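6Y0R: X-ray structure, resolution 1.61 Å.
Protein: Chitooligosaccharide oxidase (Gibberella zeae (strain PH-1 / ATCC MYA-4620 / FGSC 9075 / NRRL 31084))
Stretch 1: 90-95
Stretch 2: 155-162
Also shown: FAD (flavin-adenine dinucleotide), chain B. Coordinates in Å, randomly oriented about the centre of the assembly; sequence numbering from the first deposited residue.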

# COMPACT_ATOMS: atom_id res chain seq x y z
N LYS A 90 -8.56 1.29 -11.81
CA LYS A 90 -8.99 0.97 -10.41
C LYS A 90 -8.99 -0.56 -10.30
O LYS A 90 -9.79 -1.21 -11.03
CB LYS A 90 -10.31 1.65 -10.04
CG LYS A 90 -10.74 1.47 -8.59
CD LYS A 90 -11.69 2.51 -8.09
CE LYS A 90 -12.84 1.98 -7.26
NZ LYS A 90 -13.83 1.16 -7.98
N SER A 91 -8.19 -1.10 -9.40
CA SER A 91 -8.12 -2.57 -9.13
C SER A 91 -9.02 -2.88 -7.92
O SER A 91 -10.22 -3.17 -8.10
CB SER A 91 -6.73 -3.05 -8.96
OG SER A 91 -6.00 -3.02 -10.18
N GLY A 92 -8.54 -2.71 -6.68
CA GLY A 92 -9.34 -2.98 -5.49
C GLY A 92 -10.02 -1.74 -4.96
O GLY A 92 -10.87 -1.86 -4.08
N GLY A 93 -9.66 -0.54 -5.45
CA GLY A 93 -10.28 0.71 -4.99
C GLY A 93 -9.96 1.15 -3.58
O GLY A 93 -10.60 2.06 -3.11
N HIS A 94 -8.92 0.60 -2.95
CA HIS A 94 -8.57 0.95 -1.54
C HIS A 94 -7.76 2.25 -1.43
O HIS A 94 -7.52 2.65 -0.29
CB HIS A 94 -7.86 -0.21 -0.81
CG HIS A 94 -8.82 -1.02 -0.02
ND1 HIS A 94 -8.95 -0.90 1.37
CD2 HIS A 94 -9.72 -1.95 -0.43
CE1 HIS A 94 -9.97 -1.70 1.74
NE2 HIS A 94 -10.44 -2.35 0.65
N SER A 95 -7.49 2.97 -2.52
CA SER A 95 -6.74 4.24 -2.40
C SER A 95 -7.32 5.11 -1.29
O SER A 95 -8.49 5.49 -1.36
CB SER A 95 -6.72 5.03 -3.66
OG SER A 95 -5.94 6.20 -3.49
N PRO A 155 -7.68 -8.12 3.33
CA PRO A 155 -7.99 -9.04 2.21
C PRO A 155 -8.71 -8.42 1.00
O PRO A 155 -8.62 -8.97 -0.14
CB PRO A 155 -8.91 -10.13 2.79
CG PRO A 155 -9.46 -9.48 4.04
CD PRO A 155 -8.39 -8.54 4.55
N GLY A 156 -9.30 -7.25 1.21
CA GLY A 156 -10.06 -6.54 0.17
C GLY A 156 -9.18 -5.68 -0.72
O GLY A 156 -9.68 -5.16 -1.71
N VAL A 157 -7.93 -5.46 -0.33
CA VAL A 157 -7.02 -4.58 -1.09
C VAL A 157 -6.76 -5.20 -2.46
O VAL A 157 -6.57 -6.41 -2.57
CB VAL A 157 -5.72 -4.34 -0.31
CG1 VAL A 157 -4.60 -3.82 -1.19
CG2 VAL A 157 -5.99 -3.44 0.86
N GLY A 158 -6.72 -4.38 -3.50
CA GLY A 158 -6.37 -4.91 -4.81
C GLY A 158 -4.89 -5.17 -4.92
O GLY A 158 -4.10 -4.33 -4.49
N LEU A 159 -4.52 -6.18 -5.60
CA LEU A 159 -3.07 -6.42 -5.77
C LEU A 159 -2.53 -5.37 -6.75
O LEU A 159 -1.39 -4.90 -6.55
CB LEU A 159 -2.91 -7.81 -6.37
CG LEU A 159 -1.53 -8.32 -6.73
CD1 LEU A 159 -0.61 -8.46 -5.53
CD2 LEU A 159 -1.39 -9.31 -7.83
N GLY A 160 -3.20 -4.87 -7.65
CA GLY A 160 -2.73 -3.80 -8.55
C GLY A 160 -2.18 -2.60 -7.80
O GLY A 160 -0.96 -2.34 -7.89
N GLY A 161 -3.02 -1.89 -7.06
CA GLY A 161 -2.52 -0.68 -6.40
C GLY A 161 -1.43 -1.04 -5.41
O GLY A 161 -0.46 -0.31 -5.26
N HIS A 162 -1.60 -2.15 -4.71
CA HIS A 162 -0.70 -2.54 -3.60
C HIS A 162 0.71 -2.76 -4.13
O HIS A 162 1.65 -2.17 -3.63
CB HIS A 162 -1.26 -3.85 -3.00
CG HIS A 162 -0.72 -4.19 -1.65
ND1 HIS A 162 0.00 -5.34 -1.38
CD2 HIS A 162 -0.88 -3.54 -0.49
CE1 HIS A 162 0.24 -5.36 -0.07
NE2 HIS A 162 -0.29 -4.29 0.50
PA FAD B . -6.90 1.44 -6.22
O1A FAD B . -7.58 2.59 -5.60
O2A FAD B . -7.61 0.58 -7.19
O5B FAD B . -5.55 1.90 -6.92
C5B FAD B . -4.49 2.52 -6.19
C4B FAD B . -3.59 3.28 -7.15
O4B FAD B . -2.97 2.33 -8.07
C3B FAD B . -4.25 4.31 -8.08
O3B FAD B . -3.31 5.33 -8.46
C2B FAD B . -4.61 3.48 -9.30
O2B FAD B . -4.85 4.23 -10.49
C1B FAD B . -3.41 2.58 -9.40
N9A FAD B . -3.65 1.30 -10.04
C8A FAD B . -4.42 0.28 -9.55
N7A FAD B . -4.45 -0.76 -10.37
C5A FAD B . -3.67 -0.39 -11.45
C6A FAD B . -3.32 -1.05 -12.65
N6A FAD B . -3.73 -2.29 -12.90
N1A FAD B . -2.54 -0.39 -13.55
C2A FAD B . -2.18 0.87 -13.25
N3A FAD B . -2.42 1.59 -12.14
C4A FAD B . -3.19 0.90 -11.27
N1 FAD B . -0.94 -1.17 2.37
C2 FAD B . 0.13 -1.88 2.76
O2 FAD B . 1.27 -1.71 2.21
N3 FAD B . -0.02 -2.82 3.74
C4 FAD B . -1.22 -3.10 4.37
O4 FAD B . -1.29 -3.98 5.24
C4X FAD B . -2.36 -2.37 3.96
N5 FAD B . -3.55 -2.64 4.51
C5X FAD B . -4.66 -2.01 4.00
C6 FAD B . -5.94 -2.34 4.51
C7 FAD B . -7.08 -1.70 4.03
C7M FAD B . -8.45 -2.04 4.60
C8 FAD B . -6.96 -0.74 2.95
C8M FAD B . -8.17 -0.09 2.29
C9 FAD B . -5.68 -0.39 2.49
C9A FAD B . -4.53 -1.01 3.00
N10 FAD B . -3.25 -0.69 2.50
C10 FAD B . -2.12 -1.38 2.94
C1' FAD B . -3.06 0.36 1.48
C2' FAD B . -3.07 -0.23 0.07
O2' FAD B . -1.83 -0.88 -0.21
C3' FAD B . -3.30 0.90 -0.90
O3' FAD B . -4.58 1.47 -0.55
C4' FAD B . -3.27 0.38 -2.34
O4' FAD B . -2.86 1.41 -3.26
C5' FAD B . -4.63 -0.14 -2.70
O5' FAD B . -4.60 -0.81 -3.97
P FAD B . -5.98 -1.00 -4.73
O1P FAD B . -5.72 -1.73 -6.00
O2P FAD B . -7.03 -1.53 -3.83
O3P FAD B . -6.40 0.54 -4.98

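No hydrogen bond joins these two stretches directly. They are held against each other by close packing and by the FAD, whose pyrophosphate accepts hydrogen bonds from the backbone of both. The direct contact is modest, 248 Å² with both sides summed, and every residue in it is buried.

H94 contributes most. Its CA-to-CB bond points toward the second stretch, and its imidazole is fixed at both nitrogens: H94 ND1 is bonded covalently to FAD C8M at 1.5 Å, and NE2 is hydrogen-bonded elsewhere in the structure. Few side chains could combine a nucleophilic nitrogen for the flavin link with a flat surface for packing. V157 uses that surface. Its CG2 methyl lies over one face of the ring, 4.0 Å from the centroid of the H94 ring and 22° off the normal, a CH-pi contact. The same methyl also reaches the flavin, with V157 CG2 3.5 Å from FAD C9, so the branched valine fills the space beside the tethered ring system. Next to it, G156 O approaches H94 CD2 to 3.5 Å.

S91 is the second large contributor. Its chi1 is m (-70°), and the short side chain serves two purposes. S91 OG donates a hydrogen bond to FAD N7A at 2.7 Å, and the same OG packs 3.7 Å from G160 CA. Glycine suits position 160 because a CB there would lie only 2.3 Å from S91 OG.

Between these two contacts the backbones themselves meet. The CA atoms of G92 and G158 are 3.6 Å apart, and G92 CA is equally far from G158 N. Neither position has room for a side chain: an ideal CB on G92 would fall 2.1 Å from G158 N, and an ideal CB on G158 would fall 2.3 Å from G92 N. The paired glycines thus let the chains approach closely enough to share one phosphate, the group on P. FAD O1P accepts from G92 N at 3.1 Å and from G161 N at 2.9 Å; FAD O2P accepts from H94 N at 3.0 Å and from G158 N at 2.9 Å. Each of these oxygens therefore bridges the stretches, and the negatively charged phosphate takes the place of direct hydrogen bonds between them.

G158 occupies the N-cap position, so the helix begins beside the phosphate and offers it the free NH of G161. Glycine also suits position 161, where a CB would come within 2.2 Å of FAD O5'.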